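Local coordinates for protein aromatic amino acid aminotransferase I (Candida albicans WO-1, PDB 6HNU) that probably transfers the amino group of aromatic L-amino acids to 2-oxoglutarate, using pyridoxal 5'-phosphate as cofactor, at residues B[11-15]-B[239-243]; B[15-20]-B[150-154]. All coordinates share one frame; numbering follows the deposited sequence.

Both contacts tie the N-terminal segment to the large sheet domain of this aminotransferase, and both use Leu15. In contact 1, residues 11-15 meet the turn between helix 226-239 and strand 242-246; in contact 2, residues 15-20 meet the C-terminal end of helix 141-152. Their centres lie about 11 Å apart, and Leu242 CD1 of contact 1 packs against Phe152 CE1 of contact 2 at 3.4 Å. Each is largely buried with one exposed residue, His14 in contact 1 and Asn18 in contact 2. Contact 1 combines leucine packing with one His-carboxylate hydrogen bond, whereas contact 2 relies more on backbone carbonyls, serines and bridging waters around helix ends.

Contact 1: residues B[11-15]-B[239-243]; sequences DLTHL and YDFLI
Leu12 and Leu15 send their CD1 methyls to the same methyl of Leu242: Leu242 CD2 lies 3.6 Å from Leu12 CD1 and 3.7 Å from Leu15 CD1, and each leucine runs past Leu242 in the opposite direction. Both have CG anti to the carbonyl carbon and an extended second torsion, which carries the branched ends toward the strand. Leucine suits all three buried places, since its forked end fills space without a polar group to satisfy. The packing fixes the N-terminal segment on the start of strand 242-246, in the large mixed sheet, away from the annotated sites.

The polar part lies beside this apolar patch. His14 NE2 donates to Asp240 OD2 at 2.9 Å, with a nearly straight N-H...O angle of 166°. The carboxylate oxygen sits at the ring edge, only 7° out of the ring plane, and accepts through its syn lone pair, although ring and carboxylate planes are turned 46° apart. Asp240 OD1 stands 3.9 Å from both Leu12 CD2 and Leu15 CD1 and forms a salt bridge with Arg291.

Within 11-15, Asp11 OD1 accepts from Thr13 N, an Asx turn, and also from Thr13 OG1, leading into the 3-10 segment 13-15, which starts at Thr13.

Asp240, the first residue beyond helix 226-239 to leave helical geometry, with positive phi, thus has each oxygen engaged by a different residue. This would fix the carboxylate's rotation; Arg291 probably stabilises the ionised form, leaving the second oxygen to accept from His14.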
loop_
_atom_site.group_PDB
_atom_site.type_symbol
_atom_site.label_atom_id
_atom_site.label_comp_id
_atom_site.label_asym_id
_atom_site.label_seq_id
_atom_site.Cartn_x
_atom_site.Cartn_y
_atom_site.Cartn_z
ATOM N N ASP B 11 27.348 -10.897 -2.823
ATOM C CA ASP B 11 26.550 -11.116 -1.598
ATOM C C ASP B 11 26.498 -9.794 -0.839
ATOM O O ASP B 11 27.533 -9.374 -0.300
ATOM C CB ASP B 11 27.159 -12.225 -0.738
ATOM C CG ASP B 11 26.247 -12.585 0.412
ATOM O OD1 ASP B 11 25.596 -11.673 0.953
ATOM O OD2 ASP B 11 26.195 -13.779 0.744
ATOM N N LEU B 12 25.336 -9.150 -0.784
ATOM C CA LEU B 12 25.211 -7.843 -0.099
ATOM C C LEU B 12 24.290 -7.985 1.108
ATOM O O LEU B 12 23.754 -6.963 1.587
ATOM C CB LEU B 12 24.708 -6.810 -1.114
ATOM C CG LEU B 12 25.641 -6.558 -2.301
ATOM C CD1 LEU B 12 25.064 -5.507 -3.247
ATOM C CD2 LEU B 12 27.019 -6.115 -1.842
ATOM N N THR B 13 24.100 -9.199 1.626
ATOM C CA THR B 13 23.125 -9.380 2.734
ATOM C C THR B 13 23.666 -8.634 3.963
ATOM O O THR B 13 22.855 -8.160 4.745
ATOM C CB THR B 13 22.708 -10.847 2.912
ATOM O OG1 THR B 13 23.896 -11.575 3.142
ATOM C CG2 THR B 13 21.951 -11.417 1.726
ATOM N N HIS B 14 24.966 -8.343 4.047
ATOM C CA HIS B 14 25.536 -7.515 5.143
ATOM C C HIS B 14 25.014 -6.059 5.080
ATOM O O HIS B 14 25.163 -5.308 6.067
ATOM C CB HIS B 14 27.078 -7.602 5.134
ATOM C CG HIS B 14 27.706 -7.039 3.896
ATOM N ND1 HIS B 14 27.762 -7.742 2.714
ATOM C CD2 HIS B 14 28.273 -5.848 3.647
ATOM C CE1 HIS B 14 28.375 -7.016 1.798
ATOM N NE2 HIS B 14 28.678 -5.841 2.339
ATOM N N LEU B 15 24.380 -5.624 3.996
ATOM C CA LEU B 15 23.876 -4.220 3.931
ATOM C C LEU B 15 22.410 -4.151 4.381
ATOM O O LEU B 15 21.893 -3.021 4.586
ATOM C CB LEU B 15 24.086 -3.687 2.512
ATOM C CG LEU B 15 25.556 -3.555 2.123
ATOM C CD1 LEU B 15 25.676 -2.952 0.731
ATOM C CD2 LEU B 15 26.323 -2.735 3.165
ATOM N N TYR B 239 33.330 1.927 -2.112
ATOM C CA TYR B 239 33.026 2.123 -0.681
ATOM C C TYR B 239 31.931 1.152 -0.225
ATOM O O TYR B 239 31.576 1.198 0.935
ATOM C CB TYR B 239 32.695 3.582 -0.422
ATOM C CG TYR B 239 33.873 4.470 -0.669
ATOM C CD1 TYR B 239 34.896 4.542 0.276
ATOM C CD2 TYR B 239 34.018 5.151 -1.861
ATOM C CE1 TYR B 239 35.992 5.358 0.070
ATOM C CE2 TYR B 239 35.124 5.945 -2.105
ATOM C CZ TYR B 239 36.113 6.058 -1.122
ATOM O OH TYR B 239 37.211 6.834 -1.343
ATOM N N ASP B 240 31.432 0.302 -1.120
ATOM C CA ASP B 240 30.428 -0.747 -0.782
ATOM C C ASP B 240 29.165 -0.160 -0.144
ATOM O O ASP B 240 28.806 -0.541 0.964
ATOM C CB ASP B 240 31.057 -1.828 0.097
ATOM C CG ASP B 240 30.152 -3.030 0.273
ATOM O OD1 ASP B 240 29.316 -3.272 -0.627
ATOM O OD2 ASP B 240 30.267 -3.680 1.337
ATOM N N PHE B 241 28.419 0.655 -0.893
ATOM C CA PHE B 241 27.056 1.091 -0.528
ATOM C C PHE B 241 26.176 0.805 -1.750
ATOM O O PHE B 241 26.721 0.636 -2.864
ATOM C CB PHE B 241 27.010 2.532 0.001
ATOM C CG PHE B 241 27.521 3.606 -0.931
ATOM C CD1 PHE B 241 26.742 4.082 -1.981
ATOM C CD2 PHE B 241 28.772 4.166 -0.744
ATOM C CE1 PHE B 241 27.252 5.030 -2.852
ATOM C CE2 PHE B 241 29.258 5.151 -1.588
ATOM C CZ PHE B 241 28.490 5.590 -2.631
ATOM N N LEU B 242 24.867 0.708 -1.544
ATOM C CA LEU B 242 23.909 0.476 -2.656
ATOM C C LEU B 242 23.575 1.787 -3.357
ATOM O O LEU B 242 23.759 2.883 -2.805
ATOM C CB LEU B 242 22.619 -0.164 -2.129
ATOM C CG LEU B 242 22.795 -1.401 -1.260
ATOM C CD1 LEU B 242 21.528 -1.721 -0.523
ATOM C CD2 LEU B 242 23.251 -2.574 -2.079
ATOM N N ILE B 243 22.996 1.680 -4.543
ATOM C CA ILE B 243 22.412 2.868 -5.206
ATOM C C ILE B 243 20.933 2.575 -5.366
ATOM O O ILE B 243 20.594 1.518 -5.944
ATOM C CB ILE B 243 23.093 3.195 -6.551
ATOM C CG1 ILE B 243 24.540 3.654 -6.381
ATOM C CG2 ILE B 243 22.268 4.198 -7.344
ATOM C CD1 ILE B 243 25.321 3.674 -7.676
#

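Contact 2: residues B[15-20]-B[150-154]; sequences LLSNES and RTFCS
Ser17 N-caps helix 18-22 and at the same time binds the end of helix 141-152, so two helix termini are joined here. Ser17 N donates to Thr151 O at 3.0 Å, while Ser17 OG accepts from Ser20 N. A small hydroxyl suits this position: with OG set between the backbone N and the carbonyl carbon (chi1 82°), it turns back to the helix start.

The tight side is mostly apolar. Leu16 CD2 touches Thr151 CG2 at 3.6 Å and Phe152 CE1 at 3.8 Å, and Thr151 CG2 itself lies over the centre of the Phe152 ring. Leu15 O meets that ring at its edge; this carbonyl and Phe152 O are both satisfied by Lys208.

The other side is wetter. One water accepts from Ser17 OG and donates to Arg150 O and Cys153 O, carbonyls at the helix end; another links Ser20 OG with Thr151 OG1, which is also hydrogen-bonded to Ser147 O. Arg150 turns its guanidinium away, to Asp146 of the second subunit. Further out, Glu19 bends at chi2 (85°) toward Ser154, whose OG donates to the syn lone pair of Glu19 OE1 at 2.7 Å and accepts from a water bound to Asn18 N.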
loop_
_atom_site.group_PDB
_atom_site.type_symbol
_atom_site.label_atom_id
_atom_site.label_comp_id
_atom_site.label_asym_id
_atom_site.label_seq_id
_atom_site.Cartn_x
_atom_site.Cartn_y
_atom_site.Cartn_z
ATOM N N LEU B 15 24.380 -5.624 3.996
ATOM C CA LEU B 15 23.876 -4.220 3.931
ATOM C C LEU B 15 22.410 -4.151 4.381
ATOM O O LEU B 15 21.893 -3.021 4.586
ATOM C CB LEU B 15 24.086 -3.687 2.512
ATOM C CG LEU B 15 25.556 -3.555 2.123
ATOM C CD1 LEU B 15 25.676 -2.952 0.731
ATOM C CD2 LEU B 15 26.323 -2.735 3.165
ATOM N N LEU B 16 21.749 -5.306 4.551
ATOM C CA LEU B 16 20.393 -5.331 5.159
ATOM C C LEU B 16 20.476 -4.820 6.598
ATOM O O LEU B 16 21.479 -5.098 7.274
ATOM C CB LEU B 16 19.834 -6.752 5.145
ATOM C CG LEU B 16 19.556 -7.351 3.779
ATOM C CD1 LEU B 16 19.353 -8.846 3.906
ATOM C CD2 LEU B 16 18.334 -6.699 3.094
ATOM N N SER B 17 19.453 -4.100 7.042
ATOM C CA SER B 17 19.216 -3.773 8.462
ATOM C C SER B 17 19.052 -5.095 9.245
ATOM O O SER B 17 18.537 -6.107 8.664
ATOM C CB SER B 17 18.022 -2.882 8.607
ATOM O OG SER B 17 16.824 -3.630 8.588
ATOM N N ASN B 18 19.478 -5.104 10.503
ATOM C CA ASN B 18 19.242 -6.208 11.470
ATOM C C ASN B 18 17.750 -6.581 11.453
ATOM O O ASN B 18 17.447 -7.790 11.354
ATOM C CB ASN B 18 19.760 -5.818 12.861
ATOM C CG ASN B 18 21.273 -5.809 12.926
ATOM O OD1 ASN B 18 21.948 -6.238 11.989
ATOM N ND2 ASN B 18 21.824 -5.316 14.024
ATOM N N GLU B 19 16.860 -5.589 11.401
ATOM C CA GLU B 19 15.392 -5.794 11.504
ATOM C C GLU B 19 14.892 -6.548 10.259
ATOM O O GLU B 19 14.059 -7.476 10.383
ATOM C CB GLU B 19 14.720 -4.437 11.730
ATOM C CG GLU B 19 15.169 -3.735 13.026
ATOM C CD GLU B 19 16.440 -2.887 12.975
ATOM O OE1 GLU B 19 17.079 -2.832 11.922
ATOM O OE2 GLU B 19 16.769 -2.253 13.985
ATOM N N SER B 20 15.403 -6.204 9.081
ATOM C CA SER B 20 15.012 -6.851 7.804
ATOM C C SER B 20 15.456 -8.319 7.860
ATOM O O SER B 20 14.656 -9.224 7.523
ATOM C CB SER B 20 15.610 -6.124 6.647
ATOM O OG SER B 20 15.244 -6.702 5.424
ATOM N N ARG B 150 13.078 0.699 5.075
ATOM C CA ARG B 150 12.835 -0.329 6.132
ATOM C C ARG B 150 13.711 -1.569 5.952
ATOM O O ARG B 150 13.871 -2.292 6.959
ATOM C CB ARG B 150 11.350 -0.692 6.230
ATOM C CG ARG B 150 10.478 0.487 6.611
ATOM C CD ARG B 150 8.992 0.231 6.419
ATOM N NE ARG B 150 8.472 -0.500 7.550
ATOM C CZ ARG B 150 7.201 -0.874 7.718
ATOM N NH1 ARG B 150 6.861 -1.478 8.830
ATOM N NH2 ARG B 150 6.285 -0.639 6.791
ATOM N N THR B 151 14.179 -1.846 4.737
ATOM C CA THR B 151 14.978 -3.030 4.357
ATOM C C THR B 151 16.464 -2.767 4.648
ATOM O O THR B 151 17.112 -3.683 5.150
ATOM C CB THR B 151 14.713 -3.366 2.893
ATOM O OG1 THR B 151 13.310 -3.630 2.808
ATOM C CG2 THR B 151 15.557 -4.506 2.373
ATOM N N PHE B 152 16.975 -1.547 4.397
ATOM C CA PHE B 152 18.443 -1.286 4.440
ATOM C C PHE B 152 18.861 -0.370 5.597
ATOM O O PHE B 152 20.062 -0.221 5.778
ATOM C CB PHE B 152 18.908 -0.719 3.110
ATOM C CG PHE B 152 18.715 -1.668 1.964
ATOM C CD1 PHE B 152 19.397 -2.868 1.919
ATOM C CD2 PHE B 152 17.810 -1.388 0.958
ATOM C CE1 PHE B 152 19.238 -3.744 0.853
ATOM C CE2 PHE B 152 17.624 -2.277 -0.084
ATOM C CZ PHE B 152 18.331 -3.454 -0.136
ATOM N N CYS B 153 17.941 0.182 6.363
ATOM C CA CYS B 153 18.258 1.222 7.379
ATOM C C CYS B 153 17.625 0.927 8.734
ATOM O O CYS B 153 16.433 0.606 8.771
ATOM C CB CYS B 153 17.771 2.580 6.900
ATOM S SG CYS B 153 18.548 3.090 5.341
ATOM N N SER B 154 18.426 1.063 9.809
ATOM C CA SER B 154 17.981 1.136 11.218
ATOM C C SER B 154 18.036 2.613 11.618
ATOM O O SER B 154 18.796 3.391 10.952
ATOM C CB SER B 154 18.833 0.254 12.125
ATOM O OG SER B 154 19.076 -1.064 11.569
HETATM O O HOH W 1 14.990 -1.681 9.222
HETATM O O HOH W 2 21.057 -2.634 11.199
HETATM O O HOH W 3 12.710 -5.928 4.433
#